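Local coordinates for protein nitrite oxidoreductase subunit A (Kuenenia stuttgartiensis, PDB 7B04) that belongs to the molybdopterin oxidoreductase family and carries a molybdenum atom, an iron/sulfur cluster and two MD1 ligands, at residues Ile387-Leu392 with Asn865-Pro870; Lys486-Asp491 with Ile861-Pro866; Ser687-Asp692 with Ser1026-Gln1031; Phe995-Arg1000 with Phe1051-Gln1056. All coordinates share one frame; numbering follows the deposited sequence.

In the fold
The four contacts form two pairs, each with centres about 12 Å apart. Contacts 1 and 2 share Asn865 and Pro866, in the loop after strand 860-862; contact 1 ties this loop to the end of strand 386-388, contact 2 to the end of helix 481-488. Contacts 3 and 4 meet where Asp1027 of helix 1027-1033 packs on Val998 and Phe995 of helix 994-999; the side chain of Glu689 and Gly1054 are each about 12 Å from a bound MD1. The pairs lie 45 to 53 Å apart between centres. Contacts 1 to 3 join segments hundreds of residues apart, the first within the molybdopterin oxidoreductase range; contact 3 crosses all others, and contact 4 follows 1 and 2.

Contact 1 of 4, residues Ile387-Leu392 with Asn865-Pro870; sequences IRTDTL and NPYIRP
Arg869 reaches across to the backbone of Thr389, its NH2 donating to Thr389 O at 2.9 Å. The N-H points well at the oxygen (154°) and approaches in the carbonyl plane, while the oxygen is tilted somewhat out of the guanidinium plane. NH1 of Arg869 gives the next carbonyl, Asp390 O, a weak bond, so two successive peptides are held by one flat group. Arginine suits this place because it has donors on several edges: NE turns back to its own segment and bonds Pro866 O at 3.1 Å, in the guanidinium plane, which limits rotation of the group. The chain is bent at chi2 (-148°), which places CD.

Leu392 supplies the apolar half. Both its methyls pack against Tyr867 O; CD2 also lies over one face of the Arg869 guanidinium, toward the rim, and meets Tyr867 CB at 4.0 Å, while CD1 rests on Arg869 CG at 3.7 Å. Thr389 adds its methyl CG2 beside NH2 of Arg869, at 3.8 Å, and its hydroxyl OG1 is bonded to Glu477 O of strand 475-480. Tyr867 O, which faces the leucine, is bonded by Asn843.

The loop that presents the arginine is itself fixed. Asn865 OD1 accepts from Tyr867 N at 3.1 Å, from above the plane of the amide carbonyl, and Pro866 CG sits over the centre of the Tyr867 ring. The result is a surface contact in which an Asx turn within a type I beta turn, Asn865 to Ile868, is joined to the chain leaving the outermost strand 386-388 of a three-stranded antiparallel sheet.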
# COMPACT_ATOMS: atom_id res chain seq x y z
N ILE B 387 -27.20 39.84 -12.09
CA ILE B 387 -26.96 40.06 -10.64
C ILE B 387 -27.16 41.53 -10.28
O ILE B 387 -26.55 42.38 -10.91
CB ILE B 387 -25.54 39.64 -10.20
CG1 ILE B 387 -25.04 38.42 -10.95
CG2 ILE B 387 -25.49 39.42 -8.71
CD1 ILE B 387 -24.87 37.23 -10.07
N ARG B 388 -27.96 41.77 -9.25
CA ARG B 388 -28.26 43.11 -8.71
C ARG B 388 -27.03 43.64 -7.97
O ARG B 388 -26.35 42.89 -7.31
CB ARG B 388 -29.47 43.03 -7.77
CG ARG B 388 -29.87 44.35 -7.14
CD ARG B 388 -31.37 44.32 -7.02
NE ARG B 388 -31.85 44.82 -5.76
CZ ARG B 388 -33.13 44.99 -5.49
NH1 ARG B 388 -33.50 45.44 -4.31
NH2 ARG B 388 -34.03 44.72 -6.40
N THR B 389 -26.82 44.93 -8.07
CA THR B 389 -25.67 45.61 -7.45
C THR B 389 -25.93 46.11 -6.03
O THR B 389 -24.97 46.26 -5.26
CB THR B 389 -25.20 46.78 -8.32
OG1 THR B 389 -25.03 46.34 -9.67
CG2 THR B 389 -23.85 47.33 -7.83
N ASP B 390 -27.18 46.38 -5.63
CA ASP B 390 -27.42 46.85 -4.27
C ASP B 390 -27.11 45.76 -3.25
O ASP B 390 -26.30 45.96 -2.33
CB ASP B 390 -28.88 47.31 -4.09
CG ASP B 390 -29.44 47.99 -5.31
OD1 ASP B 390 -28.92 49.06 -5.69
OD2 ASP B 390 -30.42 47.48 -5.88
N THR B 391 -27.74 44.60 -3.40
CA THR B 391 -27.64 43.50 -2.46
C THR B 391 -26.62 42.43 -2.86
O THR B 391 -26.27 41.59 -2.02
CB THR B 391 -29.01 42.84 -2.27
OG1 THR B 391 -29.44 42.26 -3.50
CG2 THR B 391 -30.02 43.87 -1.81
N LEU B 392 -26.17 42.42 -4.12
CA LEU B 392 -25.32 41.39 -4.70
C LEU B 392 -26.05 40.06 -4.89
O LEU B 392 -25.41 39.05 -5.20
CB LEU B 392 -24.03 41.16 -3.89
CG LEU B 392 -23.13 42.39 -3.79
CD1 LEU B 392 -22.04 42.16 -2.76
CD2 LEU B 392 -22.54 42.74 -5.15
N ASN B 865 -12.10 43.48 -6.26
CA ASN B 865 -13.46 43.58 -6.78
C ASN B 865 -14.32 44.41 -5.85
O ASN B 865 -14.47 44.06 -4.67
CB ASN B 865 -14.05 42.17 -6.94
CG ASN B 865 -15.34 42.16 -7.72
OD1 ASN B 865 -15.83 43.20 -8.17
ND2 ASN B 865 -15.91 40.97 -7.90
N PRO B 866 -14.90 45.52 -6.31
CA PRO B 866 -15.82 46.29 -5.45
C PRO B 866 -17.12 45.56 -5.17
O PRO B 866 -17.91 46.05 -4.35
CB PRO B 866 -16.06 47.57 -6.26
CG PRO B 866 -15.84 47.16 -7.68
CD PRO B 866 -14.74 46.14 -7.64
N TYR B 867 -17.35 44.42 -5.81
CA TYR B 867 -18.55 43.63 -5.61
C TYR B 867 -18.35 42.53 -4.57
O TYR B 867 -19.29 41.77 -4.31
CB TYR B 867 -19.00 43.05 -6.95
CG TYR B 867 -19.12 44.13 -7.99
CD1 TYR B 867 -19.71 45.35 -7.67
CD2 TYR B 867 -18.61 43.96 -9.27
CE1 TYR B 867 -19.82 46.36 -8.60
CE2 TYR B 867 -18.71 44.97 -10.21
CZ TYR B 867 -19.31 46.17 -9.87
OH TYR B 867 -19.42 47.18 -10.80
N ILE B 868 -17.16 42.42 -4.01
CA ILE B 868 -16.91 41.62 -2.81
C ILE B 868 -16.91 42.59 -1.64
O ILE B 868 -16.03 43.46 -1.54
CB ILE B 868 -15.58 40.86 -2.90
CG1 ILE B 868 -15.59 39.90 -4.09
CG2 ILE B 868 -15.31 40.11 -1.61
CD1 ILE B 868 -14.23 39.31 -4.41
N ARG B 869 -17.89 42.46 -0.75
CA ARG B 869 -18.06 43.38 0.38
C ARG B 869 -18.18 42.57 1.66
O ARG B 869 -19.26 42.43 2.23
CB ARG B 869 -19.28 44.28 0.18
CG ARG B 869 -19.66 44.51 -1.26
CD ARG B 869 -20.27 45.88 -1.47
NE ARG B 869 -20.65 46.10 -2.86
CZ ARG B 869 -21.88 46.36 -3.26
NH1 ARG B 869 -22.87 46.43 -2.38
NH2 ARG B 869 -22.14 46.54 -4.55
N PRO B 870 -17.07 42.02 2.13
CA PRO B 870 -17.12 41.16 3.32
C PRO B 870 -17.16 41.98 4.59
O PRO B 870 -17.00 43.21 4.60
CB PRO B 870 -15.82 40.37 3.23
CG PRO B 870 -14.88 41.30 2.57
CD PRO B 870 -15.71 42.09 1.58

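Contact 2 of 4, residues Lys486-Asp491 with Ile861-Pro866; sequences KIHLRD and IVSTNP
Asp491 and Thr864 face each other at the centre of this contact, their side chains crossing at a slant. Thr864 OG1 stands 2.8 Å from each carboxylate oxygen of Asp491, OD1 and OD2, so its single proton could serve either one. Thr864 N also points at OD2, but the modelled separation is too short to be trusted in detail. An aspartate suits the spot because one branch can face both the hydroxyl and the N-H of the same residue. Thr864 presents OG1 from the crowded position between its backbone N and carbonyl carbon (chi1 61°), while CG2 stays near OD2.

Ser863 forms the next layer. Its OG lies 3.6 Å from Asp491 OD2 and equally far from His488 CE1, which it meets at the ring's edge, near the plane. The same oxygen accepts from Asn865 N at 3.0 Å in a nearly straight bond (168°), fixing the chain just beyond the threonine.

CG of His488 is anti to its backbone N, and the ring lies against Ser863 and Asn865 of the loop after the strand. Asn865 ND2 comes 3.4 Å from His488 ND1, with ring and amide planes 36° apart; Tyr867 N, bonded to Asn865 OD1, holds the amide. Residues outside the segments position the ring: NE2 bonds Ile845 O, and the Phe844 ring meets it. Ile861, Val862 and Ser863 make backbone bonds to neighbouring strands. The interface therefore joins the last turn of helix 481-488, running into the 3-10 segment 489-491, to an ST turn that follows strand 860-862 of a small mixed sheet.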
# COMPACT_ATOMS: atom_id res chain seq x y z
N LYS B 486 -15.79 39.06 -15.47
CA LYS B 486 -14.79 39.78 -16.30
C LYS B 486 -14.12 40.85 -15.43
O LYS B 486 -12.94 41.07 -15.62
CB LYS B 486 -15.55 40.50 -17.42
CG LYS B 486 -15.37 39.94 -18.82
CD LYS B 486 -16.34 40.56 -19.78
CE LYS B 486 -16.54 39.75 -21.04
NZ LYS B 486 -17.98 39.61 -21.36
N ILE B 487 -14.87 41.51 -14.57
CA ILE B 487 -14.28 42.48 -13.66
C ILE B 487 -13.65 41.78 -12.47
O ILE B 487 -12.70 42.30 -11.88
CB ILE B 487 -15.33 43.54 -13.26
CG1 ILE B 487 -16.26 43.79 -14.45
CG2 ILE B 487 -14.63 44.84 -12.92
CD1 ILE B 487 -17.24 44.92 -14.28
N HIS B 488 -14.16 40.61 -12.08
CA HIS B 488 -13.53 39.90 -10.96
C HIS B 488 -12.16 39.38 -11.36
O HIS B 488 -11.22 39.39 -10.55
CB HIS B 488 -14.40 38.72 -10.50
CG HIS B 488 -13.86 38.02 -9.29
ND1 HIS B 488 -13.37 38.69 -8.19
CD2 HIS B 488 -13.69 36.70 -9.03
CE1 HIS B 488 -12.96 37.82 -7.29
NE2 HIS B 488 -13.13 36.60 -7.78
N LEU B 489 -12.00 38.95 -12.61
CA LEU B 489 -10.78 38.28 -13.05
C LEU B 489 -9.64 39.24 -13.39
O LEU B 489 -8.59 38.78 -13.84
CB LEU B 489 -11.10 37.43 -14.28
CG LEU B 489 -11.97 36.19 -14.05
CD1 LEU B 489 -12.50 35.63 -15.37
CD2 LEU B 489 -11.17 35.13 -13.31
N ARG B 490 -9.81 40.55 -13.16
CA ARG B 490 -8.73 41.49 -13.41
C ARG B 490 -7.58 41.34 -12.42
O ARG B 490 -6.46 41.78 -12.70
CB ARG B 490 -9.26 42.93 -13.36
N ASP B 491 -7.85 40.77 -11.24
CA ASP B 491 -6.82 40.50 -10.25
C ASP B 491 -6.09 39.19 -10.49
O ASP B 491 -5.18 38.86 -9.73
CB ASP B 491 -7.41 40.52 -8.84
CG ASP B 491 -8.05 41.84 -8.51
OD1 ASP B 491 -8.14 42.71 -9.41
OD2 ASP B 491 -8.44 42.03 -7.35
N ILE B 861 -8.45 37.85 1.81
CA ILE B 861 -9.15 37.76 0.54
C ILE B 861 -8.36 38.56 -0.48
O ILE B 861 -8.29 39.79 -0.40
CB ILE B 861 -10.59 38.27 0.65
CG1 ILE B 861 -11.35 37.50 1.74
CG2 ILE B 861 -11.30 38.15 -0.69
CD1 ILE B 861 -12.69 38.09 2.08
N VAL B 862 -7.78 37.87 -1.46
CA VAL B 862 -6.94 38.50 -2.47
C VAL B 862 -7.86 38.90 -3.62
O VAL B 862 -8.18 38.10 -4.50
CB VAL B 862 -5.81 37.58 -2.94
CG1 VAL B 862 -5.09 38.18 -4.13
CG2 VAL B 862 -4.84 37.34 -1.80
N SER B 863 -8.30 40.16 -3.61
CA SER B 863 -9.13 40.72 -4.67
C SER B 863 -9.27 42.22 -4.46
O SER B 863 -9.11 42.72 -3.34
CB SER B 863 -10.51 40.06 -4.72
OG SER B 863 -11.31 40.61 -5.75
N THR B 864 -9.57 42.92 -5.55
CA THR B 864 -9.94 44.33 -5.50
C THR B 864 -11.36 44.55 -6.01
O THR B 864 -11.77 45.71 -6.20
CB THR B 864 -8.97 45.20 -6.31
OG1 THR B 864 -8.99 44.79 -7.68
CG2 THR B 864 -7.56 45.05 -5.77
N ASN B 865 -12.10 43.48 -6.26
CA ASN B 865 -13.46 43.58 -6.78
C ASN B 865 -14.32 44.41 -5.85
O ASN B 865 -14.47 44.06 -4.67
CB ASN B 865 -14.05 42.17 -6.94
CG ASN B 865 -15.34 42.16 -7.72
OD1 ASN B 865 -15.83 43.20 -8.17
ND2 ASN B 865 -15.91 40.97 -7.90
N PRO B 866 -14.90 45.52 -6.31
CA PRO B 866 -15.82 46.29 -5.45
C PRO B 866 -17.12 45.56 -5.17
O PRO B 866 -17.91 46.05 -4.35
CB PRO B 866 -16.06 47.57 -6.26
CG PRO B 866 -15.84 47.16 -7.68
CD PRO B 866 -14.74 46.14 -7.64

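Contact 3 of 4, residues Ser687-Asp692 with Ser1026-Gln1031; sequences SIEYAD and SDKTVQ
Tyr690 extends its hydroxyl to the start of helix 1027-1033, where Asp1027 N donates to Tyr690 OH at 3.1 Å with a bent angle of 142°. Ser1026 is the N-cap of this helix, and the tyrosine comes from a type I beta turn, Ile688 to Ala691. First-turn amides lack helix partners, so a phenolic oxygen is a suitable acceptor here; the positive helix end would probably strengthen that role.

This side is closely packed. Ser1026 CB leans on Tyr690 CE2 at 3.7 Å, and Asp1027 OD2 lies at the ring's edge, near its plane, with ring and carboxylate planes 69° apart. Phe995 of helix 994-999 touches both Tyr690 and Asp1027.

The looser side is at the lysine. Glu689 OE1 and Lys1028 NZ are 3.9 Å apart, a long salt bridge between a buried acid and a partly exposed lysine. The lysine runs extended beyond CG, bringing CD within 3.8 Å of the same OE1. Each charge has a further partner: Lys1028 NZ bonds Asp167 O, and Glu689 OE2 bonds Ser1043 OG. Ser1026 OG is 3.7 Å from Glu689 OE2.

Within the helix start, Thr1029 OG1, three residues after the N-cap, accepts from Ser1026 N at 2.8 Å.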
# COMPACT_ATOMS: atom_id res chain seq x y z
N SER B 687 -7.04 3.18 19.95
CA SER B 687 -8.33 3.72 20.35
C SER B 687 -8.97 2.86 21.43
O SER B 687 -9.66 3.38 22.31
CB SER B 687 -9.26 3.85 19.14
OG SER B 687 -8.78 4.82 18.23
N ILE B 688 -8.73 1.55 21.39
CA ILE B 688 -9.16 0.69 22.49
C ILE B 688 -8.31 0.96 23.72
O ILE B 688 -8.80 0.95 24.86
CB ILE B 688 -9.08 -0.80 22.09
CG1 ILE B 688 -10.36 -1.31 21.42
CG2 ILE B 688 -8.75 -1.68 23.29
CD1 ILE B 688 -10.69 -0.64 20.13
N GLU B 689 -7.03 1.27 23.51
CA GLU B 689 -6.12 1.53 24.62
C GLU B 689 -6.54 2.75 25.43
O GLU B 689 -6.22 2.85 26.62
CB GLU B 689 -4.69 1.71 24.09
CG GLU B 689 -3.89 0.43 23.97
CD GLU B 689 -2.92 0.24 25.12
OE1 GLU B 689 -3.38 -0.02 26.26
OE2 GLU B 689 -1.70 0.36 24.89
N TYR B 690 -7.26 3.68 24.80
CA TYR B 690 -7.79 4.85 25.49
C TYR B 690 -9.31 4.84 25.53
O TYR B 690 -9.95 5.90 25.54
CB TYR B 690 -7.28 6.13 24.82
CG TYR B 690 -5.83 6.47 25.14
CD1 TYR B 690 -5.49 7.09 26.34
CD2 TYR B 690 -4.82 6.17 24.24
CE1 TYR B 690 -4.18 7.40 26.63
CE2 TYR B 690 -3.50 6.48 24.53
CZ TYR B 690 -3.18 7.09 25.72
OH TYR B 690 -1.87 7.40 26.01
N ALA B 691 -9.91 3.65 25.55
CA ALA B 691 -11.35 3.47 25.61
C ALA B 691 -11.73 2.76 26.91
O ALA B 691 -10.88 2.34 27.69
CB ALA B 691 -11.86 2.69 24.40
N ASP B 692 -13.04 2.62 27.12
CA ASP B 692 -13.57 1.93 28.29
C ASP B 692 -14.10 0.54 27.98
O ASP B 692 -14.10 -0.32 28.87
CB ASP B 692 -14.70 2.75 28.93
CG ASP B 692 -14.23 4.08 29.47
OD1 ASP B 692 -13.06 4.17 29.92
OD2 ASP B 692 -15.02 5.05 29.45
N SER B 1026 1.27 5.70 22.54
CA SER B 1026 0.47 5.76 23.75
C SER B 1026 1.39 5.80 24.96
O SER B 1026 2.61 5.78 24.84
CB SER B 1026 -0.48 4.56 23.81
OG SER B 1026 0.23 3.36 24.02
N ASP B 1027 0.78 5.88 26.14
CA ASP B 1027 1.56 5.87 27.37
C ASP B 1027 2.39 4.59 27.48
O ASP B 1027 3.62 4.65 27.61
CB ASP B 1027 0.64 6.00 28.58
CG ASP B 1027 0.04 7.39 28.71
OD1 ASP B 1027 0.71 8.37 28.31
OD2 ASP B 1027 -1.10 7.51 29.21
N LYS B 1028 1.74 3.43 27.36
CA LYS B 1028 2.42 2.16 27.59
C LYS B 1028 3.47 1.86 26.53
O LYS B 1028 4.49 1.24 26.83
CB LYS B 1028 1.39 1.03 27.66
CG LYS B 1028 0.50 1.13 28.88
CD LYS B 1028 -0.57 0.06 28.86
CE LYS B 1028 -1.49 0.22 30.05
NZ LYS B 1028 -2.62 -0.75 30.03
N THR B 1029 3.23 2.27 25.28
CA THR B 1029 4.24 2.04 24.25
C THR B 1029 5.50 2.85 24.54
O THR B 1029 6.62 2.36 24.33
CB THR B 1029 3.69 2.39 22.86
OG1 THR B 1029 3.27 3.76 22.84
CG2 THR B 1029 2.52 1.49 22.52
N VAL B 1030 5.34 4.07 25.04
CA VAL B 1030 6.49 4.88 25.44
C VAL B 1030 7.17 4.26 26.66
O VAL B 1030 8.41 4.20 26.72
CB VAL B 1030 6.06 6.33 25.70
CG1 VAL B 1030 7.21 7.13 26.29
CG2 VAL B 1030 5.57 6.98 24.41
N GLN B 1031 6.39 3.77 27.64
CA GLN B 1031 7.00 3.11 28.79
C GLN B 1031 7.81 1.89 28.36
O GLN B 1031 8.89 1.63 28.90
CB GLN B 1031 5.94 2.67 29.80
CG GLN B 1031 4.87 3.67 30.17
CD GLN B 1031 3.98 3.14 31.29
OE1 GLN B 1031 3.27 3.90 31.95
NE2 GLN B 1031 4.03 1.83 31.51

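Contact 4 of 4, residues Phe995-Arg1000 with Phe1051-Gln1056; sequences FYKVSR and FRYGSQ
Lys997 meets Tyr1053 through the aliphatic start of its side chain: CG, anti to the backbone N (chi1 -179°), lies 3.8 Å from the ring carbon CE2, and the two side chains cross at a slant. A lysine fits because its methylenes can lie against the ring while the charged end reaches onward. Its carbonyl also takes part, with Lys997 O 3.4 Å from Tyr1053 CB. The tyrosine hydroxyl is held by Glu1034.

At Val998 the polar link appears. Val998 O accepts from Gly1054 N at 2.9 Å, but the angle at the hydrogen is only 127°, so the bond is weak; Gly1054 CA adds a C-H...O contact to the same oxygen at 3.2 Å. The valine side chain points the other way, onto Asp1027 and Tyr664.

These carbonyls belong to the last turn of helix 994-999, where no further helix turn follows to bond them, and the chain leads directly into strand 1001-1007 of a six-stranded mixed sheet in the C-terminal part of this molybdopterin oxidoreductase-family subunit. Tyr1053 makes backbone bonds with Met1002 of that strand.

Ser999 comes nearest in backbone terms. Gly1054, without a side chain and with positive phi (71°), lets its CA approach Ser999 O to 3.6 Å; that oxygen is bonded by Ser1058. Ser999 OG donates back to Phe995 O, one turn earlier, at 2.7 Å; the same oxygen accepts from Ser999 N.

Arg1000 leaves the helix. Its O lies 3.4 Å from Tyr1053 CB, while its guanidinium turns to a salt bridge with Asp978 and a cation-pi contact with Tyr976.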
# COMPACT_ATOMS: atom_id res chain seq x y z
N PHE B 995 2.95 13.24 30.02
CA PHE B 995 2.22 13.04 28.78
C PHE B 995 2.82 13.82 27.61
O PHE B 995 2.59 13.44 26.46
CB PHE B 995 0.75 13.43 28.96
CG PHE B 995 -0.16 12.87 27.90
CD1 PHE B 995 -0.52 11.53 27.93
CD2 PHE B 995 -0.65 13.67 26.88
CE1 PHE B 995 -1.35 11.00 26.96
CE2 PHE B 995 -1.48 13.15 25.91
CZ PHE B 995 -1.83 11.81 25.95
N TYR B 996 3.57 14.90 27.88
CA TYR B 996 4.22 15.62 26.79
C TYR B 996 5.23 14.74 26.07
O TYR B 996 5.38 14.82 24.85
CB TYR B 996 4.89 16.89 27.32
CG TYR B 996 5.67 17.65 26.27
CD1 TYR B 996 5.01 18.29 25.22
CD2 TYR B 996 7.05 17.73 26.32
CE1 TYR B 996 5.71 18.99 24.26
CE2 TYR B 996 7.76 18.43 25.35
CZ TYR B 996 7.08 19.06 24.33
OH TYR B 996 7.78 19.75 23.37
N LYS B 997 5.95 13.91 26.83
CA LYS B 997 6.86 12.95 26.22
C LYS B 997 6.12 12.05 25.24
O LYS B 997 6.64 11.73 24.16
CB LYS B 997 7.55 12.12 27.31
CG LYS B 997 8.55 11.10 26.79
CD LYS B 997 8.96 10.12 27.88
CE LYS B 997 9.88 10.78 28.90
NZ LYS B 997 10.38 9.80 29.91
N VAL B 998 4.91 11.64 25.60
CA VAL B 998 4.08 10.84 24.70
C VAL B 998 3.61 11.67 23.51
O VAL B 998 3.49 11.16 22.39
CB VAL B 998 2.90 10.24 25.48
CG1 VAL B 998 2.18 9.19 24.66
CG2 VAL B 998 3.36 9.69 26.81
N SER B 999 3.33 12.96 23.72
CA SER B 999 2.67 13.76 22.69
C SER B 999 3.66 14.33 21.66
O SER B 999 3.31 14.48 20.49
CB SER B 999 1.85 14.87 23.34
OG SER B 999 1.10 14.36 24.44
N ARG B 1000 4.88 14.71 22.07
CA ARG B 1000 5.79 15.34 21.11
C ARG B 1000 6.32 14.31 20.11
O ARG B 1000 6.83 13.25 20.51
CB ARG B 1000 6.95 16.00 21.83
CG ARG B 1000 7.53 17.14 21.04
CD ARG B 1000 8.92 17.53 21.51
NE ARG B 1000 9.57 18.45 20.58
CZ ARG B 1000 10.80 18.93 20.71
NH1 ARG B 1000 11.55 18.57 21.75
NH2 ARG B 1000 11.29 19.76 19.81
N PHE B 1051 5.60 4.87 16.06
CA PHE B 1051 6.54 5.94 16.36
C PHE B 1051 7.22 5.64 17.69
O PHE B 1051 6.68 4.91 18.52
CB PHE B 1051 5.86 7.32 16.46
CG PHE B 1051 4.87 7.59 15.38
CD1 PHE B 1051 3.59 7.09 15.46
CD2 PHE B 1051 5.21 8.38 14.29
CE1 PHE B 1051 2.67 7.34 14.47
CE2 PHE B 1051 4.29 8.63 13.29
CZ PHE B 1051 3.01 8.11 13.39
N ARG B 1052 8.40 6.24 17.89
CA ARG B 1052 9.00 6.20 19.22
C ARG B 1052 8.20 7.05 20.19
O ARG B 1052 7.75 6.58 21.24
CB ARG B 1052 10.46 6.66 19.16
CG ARG B 1052 11.35 5.80 18.28
CD ARG B 1052 12.76 6.35 18.22
NE ARG B 1052 13.46 6.21 19.49
CZ ARG B 1052 14.66 6.73 19.75
NH1 ARG B 1052 15.29 7.43 18.81
NH2 ARG B 1052 15.22 6.56 20.94
N TYR B 1053 7.99 8.32 19.84
CA TYR B 1053 7.13 9.22 20.58
C TYR B 1053 6.25 9.99 19.61
O TYR B 1053 6.63 10.21 18.45
CB TYR B 1053 7.92 10.22 21.44
CG TYR B 1053 9.07 9.64 22.22
CD1 TYR B 1053 10.34 9.55 21.67
CD2 TYR B 1053 8.90 9.20 23.53
CE1 TYR B 1053 11.40 9.03 22.38
CE2 TYR B 1053 9.96 8.67 24.25
CZ TYR B 1053 11.21 8.59 23.67
OH TYR B 1053 12.27 8.08 24.36
N GLY B 1054 5.08 10.39 20.08
CA GLY B 1054 4.20 11.24 19.30
C GLY B 1054 3.58 10.51 18.12
O GLY B 1054 3.74 9.31 17.91
N SER B 1055 2.83 11.29 17.34
CA SER B 1055 2.17 10.77 16.15
C SER B 1055 2.13 11.86 15.10
O SER B 1055 2.43 13.03 15.36
CB SER B 1055 0.75 10.28 16.47
OG SER B 1055 0.07 9.92 15.28
N GLN B 1056 1.73 11.47 13.89
CA GLN B 1056 1.48 12.45 12.83
C GLN B 1056 0.33 13.38 13.17
O GLN B 1056 0.15 14.39 12.48
CB GLN B 1056 1.20 11.72 11.51
CG GLN B 1056 -0.26 11.35 11.30
CD GLN B 1056 -0.64 10.09 12.03
OE1 GLN B 1056 0.11 9.56 12.85
NE2 GLN B 1056 -1.84 9.59 11.75